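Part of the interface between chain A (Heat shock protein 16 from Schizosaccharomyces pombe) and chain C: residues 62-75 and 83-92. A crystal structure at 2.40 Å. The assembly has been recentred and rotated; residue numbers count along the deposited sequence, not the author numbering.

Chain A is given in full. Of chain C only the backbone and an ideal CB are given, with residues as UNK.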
# COMPACT_ATOMS: atom_id res chain seq x y z
N VAL A 62 -39.66 21.65 0.86
CA VAL A 62 -39.88 20.50 1.73
C VAL A 62 -41.34 20.39 2.15
O VAL A 62 -41.96 21.39 2.52
CB VAL A 62 -38.96 20.55 2.98
CG1 VAL A 62 -38.66 21.99 3.36
CG2 VAL A 62 -39.57 19.79 4.15
N GLN A 63 -41.90 19.19 2.06
CA GLN A 63 -43.27 18.95 2.49
C GLN A 63 -43.36 17.95 3.64
O GLN A 63 -42.55 17.01 3.74
CB GLN A 63 -44.16 18.50 1.32
CG GLN A 63 -43.77 17.16 0.72
CD GLN A 63 -42.95 17.31 -0.54
OE1 GLN A 63 -43.05 18.31 -1.25
NE2 GLN A 63 -42.12 16.31 -0.83
N VAL A 64 -44.35 18.17 4.49
CA VAL A 64 -44.60 17.33 5.65
C VAL A 64 -46.05 16.84 5.62
O VAL A 64 -46.98 17.64 5.57
CB VAL A 64 -44.38 18.11 6.96
CG1 VAL A 64 -44.57 17.19 8.16
CG2 VAL A 64 -43.00 18.74 6.98
N HIS A 65 -46.24 15.52 5.65
CA HIS A 65 -47.58 14.95 5.64
C HIS A 65 -47.78 13.99 6.82
O HIS A 65 -46.96 13.11 7.05
CB HIS A 65 -47.84 14.20 4.33
CG HIS A 65 -48.12 15.11 3.16
ND1 HIS A 65 -47.11 15.72 2.45
CD2 HIS A 65 -49.28 15.48 2.60
CE1 HIS A 65 -47.66 16.45 1.49
NE2 HIS A 65 -48.96 16.32 1.55
N TYR A 66 -48.87 14.17 7.55
CA TYR A 66 -49.21 13.22 8.61
C TYR A 66 -50.39 12.34 8.19
O TYR A 66 -51.46 12.84 7.84
CB TYR A 66 -49.53 13.95 9.92
CG TYR A 66 -49.77 13.02 11.09
CD1 TYR A 66 -48.72 12.61 11.90
CD2 TYR A 66 -51.04 12.54 11.37
CE1 TYR A 66 -48.93 11.75 12.96
CE2 TYR A 66 -51.26 11.69 12.43
CZ TYR A 66 -50.21 11.29 13.22
OH TYR A 66 -50.43 10.44 14.28
N ASP A 67 -50.17 11.02 8.22
CA ASP A 67 -51.22 10.07 7.90
C ASP A 67 -51.26 8.93 8.91
O ASP A 67 -50.29 8.17 9.03
CB ASP A 67 -50.99 9.48 6.50
CG ASP A 67 -52.15 8.60 6.02
OD1 ASP A 67 -53.12 8.38 6.78
OD2 ASP A 67 -52.06 8.12 4.87
N SER A 68 -52.37 8.83 9.63
CA SER A 68 -52.68 7.67 10.47
C SER A 68 -51.54 7.18 11.36
O SER A 68 -51.30 5.98 11.46
CB SER A 68 -53.17 6.52 9.59
OG SER A 68 -53.97 7.01 8.52
N GLY A 69 -50.83 8.10 11.99
CA GLY A 69 -49.74 7.74 12.88
C GLY A 69 -48.37 7.75 12.24
O GLY A 69 -47.37 7.47 12.89
N LYS A 70 -48.32 8.08 10.95
CA LYS A 70 -47.05 8.14 10.24
C LYS A 70 -46.73 9.54 9.74
O LYS A 70 -47.48 10.12 8.96
CB LYS A 70 -47.02 7.15 9.06
CG LYS A 70 -46.97 5.69 9.46
CD LYS A 70 -48.37 5.14 9.66
CE LYS A 70 -48.45 4.26 10.89
NZ LYS A 70 -49.82 3.74 11.10
N LEU A 71 -45.61 10.08 10.21
CA LEU A 71 -45.13 11.38 9.76
C LEU A 71 -44.15 11.18 8.61
O LEU A 71 -43.11 10.55 8.78
CB LEU A 71 -44.44 12.11 10.91
CG LEU A 71 -43.95 13.53 10.62
CD1 LEU A 71 -45.13 14.48 10.49
CD2 LEU A 71 -42.98 14.00 11.69
N THR A 72 -44.48 11.72 7.44
CA THR A 72 -43.58 11.64 6.30
C THR A 72 -43.03 13.02 5.95
O THR A 72 -43.78 13.96 5.70
CB THR A 72 -44.27 11.02 5.07
OG1 THR A 72 -44.36 9.60 5.24
CG2 THR A 72 -43.48 11.32 3.80
N ILE A 73 -41.71 13.12 5.95
CA ILE A 73 -41.03 14.35 5.58
C ILE A 73 -40.25 14.11 4.30
O ILE A 73 -39.38 13.23 4.24
CB ILE A 73 -40.08 14.82 6.69
CG1 ILE A 73 -40.86 15.05 7.98
CG2 ILE A 73 -39.35 16.09 6.27
CD1 ILE A 73 -40.13 14.61 9.23
N SER A 74 -40.57 14.87 3.25
CA SER A 74 -39.93 14.64 1.96
C SER A 74 -39.58 15.94 1.26
O SER A 74 -40.04 17.01 1.64
CB SER A 74 -40.82 13.79 1.06
OG SER A 74 -42.01 14.48 0.71
N GLY A 75 -38.74 15.84 0.23
CA GLY A 75 -38.35 17.02 -0.53
C GLY A 75 -37.13 16.82 -1.40
O GLY A 75 -36.70 15.69 -1.66
N UNK C 83 -46.56 11.60 -7.72
CA UNK C 83 -47.45 12.74 -7.91
C UNK C 83 -47.98 13.32 -6.59
O UNK C 83 -47.66 12.82 -5.52
CB UNK C 83 -48.63 12.32 -8.80
N UNK C 84 -48.78 14.37 -6.69
CA UNK C 84 -49.25 15.07 -5.49
C UNK C 84 -50.40 14.35 -4.78
O UNK C 84 -50.48 14.39 -3.54
CB UNK C 84 -49.69 16.49 -5.86
N UNK C 85 -51.27 13.70 -5.55
CA UNK C 85 -52.37 12.92 -4.98
C UNK C 85 -51.85 11.96 -3.91
O UNK C 85 -52.40 11.88 -2.82
CB UNK C 85 -53.10 12.14 -6.08
N UNK C 86 -50.76 11.26 -4.22
CA UNK C 86 -50.11 10.37 -3.27
C UNK C 86 -48.85 11.01 -2.70
O UNK C 86 -47.86 11.20 -3.42
CB UNK C 86 -49.77 9.03 -3.94
N UNK C 87 -48.87 11.36 -1.41
CA UNK C 87 -47.73 12.02 -0.78
C UNK C 87 -47.27 11.36 0.52
O UNK C 87 -46.17 10.81 0.60
CB UNK C 87 -48.08 13.48 -0.50
N UNK C 88 -48.13 11.39 1.53
CA UNK C 88 -47.81 10.80 2.82
C UNK C 88 -47.99 9.29 2.80
O UNK C 88 -48.00 8.63 3.84
CB UNK C 88 -48.68 11.42 3.92
N UNK C 89 -48.11 8.76 1.59
CA UNK C 89 -48.37 7.34 1.39
C UNK C 89 -47.14 6.45 1.48
O UNK C 89 -47.27 5.23 1.61
CB UNK C 89 -49.03 7.14 0.02
N UNK C 90 -45.95 7.04 1.42
CA UNK C 90 -44.73 6.25 1.56
C UNK C 90 -44.62 5.67 2.96
O UNK C 90 -44.89 6.34 3.96
CB UNK C 90 -43.50 7.10 1.24
N UNK C 91 -44.23 4.40 3.03
CA UNK C 91 -44.06 3.71 4.30
C UNK C 91 -42.62 3.23 4.43
O UNK C 91 -41.90 3.63 5.34
CB UNK C 91 -45.03 2.54 4.42
N UNK C 92 -42.21 2.35 3.52
CA UNK C 92 -40.86 1.82 3.50
C UNK C 92 -40.24 2.10 2.13
O UNK C 92 -40.83 1.76 1.11
CB UNK C 92 -40.85 0.32 3.81

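Chain A presents one face of a two-stranded hairpin. Gln A63, His A65, Asp A67, Lys A70, Thr A72 and Ser A74 point their CA-to-CB bonds toward chain C. Chain C crosses this face as a loop that leads into a strand.

Position 83 lies out of reach of the hairpin, so chain A sets no preference there. The residue is Asn, poorly ordered, and its OD1 accepts a hydrogen bond from the backbone N of position 86 at 3.1 Å.

Position 84 points sideways, and its ideal CB has nothing of chain A within 5.5 Å. A short side chain would make no contact; a long one could approach the His A65 ring. The residue is Glu, poorly ordered. Its OE2 comes to 4.4 Å from His A65 NE2.

Positions 85 and 86 are both out of reach, and many residues would suit them. They are Ser and Thr, both poorly ordered.

Position 87 points toward chain A. Its ideal CB sits 3.6 Å from His A65 CE1, so the first carbon already rests on the ring. Beyond it lie the polar ends of Gln A63 and Ser A74. A medium or long side chain would suit, with Gln or Glu natural choices and Met also possible. The residue is Glu. Its CB lies over one face of the imidazole in a CH-pi contact, 3.6 Å from the centroid of the His A65 ring. Its OE2 is 4.2 Å from both Gln A63 NE2 and Ser A74 OG.

Position 88 also points toward chain A, but there is no room. An ideal CB would stand 2.9 Å from His A65 CB, a clash. The phi/psi of -79/13 would allow other residues, so the neighbour, not the backbone, calls for glycine. The residue is Gly. Its CA packs 3.7 Å from His A65 CB, and the two residues form the closest CA pair, 5.0 Å apart.

Position 89 points away, within the type I turn from 87 to 90. Small or polar residues would suit, and a side chain that bends back could near Asp A67. The residue is Asn, with ND2 3.9 Å from Asp A67 OD2.

Position 90 points sideways, with its ideal CB 4.8 Å from Thr A72 OG1. Medium or long side chains would fit. The residue is Gln; its OE1 reaches 4.5 Å from Thr A72 CG2.

Position 91 points sideways too, but the carboxylate of Asp A67 is left for a long basic side chain, Arg or Lys. The residue is Arg. NH2 gives Asp A67 OD2 a weak hydrogen bond of 3.3 Å, part of a salt bridge. Lys A70 CD covers one guanidinium face, 3.9 Å from Arg C91 NE. Arg C91 NH1 binds the backbone O of Gly C88 at 2.5 Å.

Position 92 is out of reach, so chain A sets no preference. The residue is Trp.

Chain C, residues 83-92: NESTEGNQRW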
# COMPACT_ATOMS: atom_id res chain seq x y z
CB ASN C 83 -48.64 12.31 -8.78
CG ASN C 83 -49.44 11.17 -8.15
OD1 ASN C 83 -50.26 11.40 -7.27
ND2 ASN C 83 -49.18 9.95 -8.60
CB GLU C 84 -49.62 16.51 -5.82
CG GLU C 84 -50.44 17.24 -4.75
CD GLU C 84 -49.75 17.37 -3.40
OE1 GLU C 84 -48.50 17.42 -3.33
OE2 GLU C 84 -50.49 17.43 -2.39
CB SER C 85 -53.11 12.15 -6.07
OG SER C 85 -54.18 11.41 -5.53
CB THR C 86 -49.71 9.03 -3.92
OG1 THR C 86 -48.75 9.27 -4.95
CG2 THR C 86 -50.93 8.34 -4.51
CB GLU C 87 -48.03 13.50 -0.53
CG GLU C 87 -47.89 14.40 -1.75
CD GLU C 87 -46.45 14.58 -2.22
OE1 GLU C 87 -46.20 15.31 -3.22
OE2 GLU C 87 -45.54 14.02 -1.58
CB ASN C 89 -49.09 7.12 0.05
CG ASN C 89 -50.47 7.76 0.03
OD1 ASN C 89 -50.86 8.37 -0.96
ND2 ASN C 89 -51.20 7.62 1.12
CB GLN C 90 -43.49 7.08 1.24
CG GLN C 90 -42.19 6.27 1.27
CD GLN C 90 -41.19 6.80 2.27
OE1 GLN C 90 -40.91 7.99 2.32
NE2 GLN C 90 -40.64 5.90 3.09
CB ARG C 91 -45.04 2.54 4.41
CG ARG C 91 -46.49 2.97 4.51
CD ARG C 91 -46.71 3.86 5.73
NE ARG C 91 -48.09 4.33 5.84
CZ ARG C 91 -48.51 5.51 5.40
NH1 ARG C 91 -47.66 6.35 4.82
NH2 ARG C 91 -49.78 5.86 5.54
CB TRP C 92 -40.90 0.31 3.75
CG TRP C 92 -39.57 -0.32 3.98
CD1 TRP C 92 -38.78 -0.93 3.05
CD2 TRP C 92 -38.87 -0.41 5.22
NE1 TRP C 92 -37.63 -1.40 3.63
CE2 TRP C 92 -37.66 -1.09 4.97
CE3 TRP C 92 -39.15 0.01 6.52
CZ2 TRP C 92 -36.73 -1.35 5.97
CZ3 TRP C 92 -38.22 -0.25 7.52
CH2 TRP C 92 -37.03 -0.92 7.24
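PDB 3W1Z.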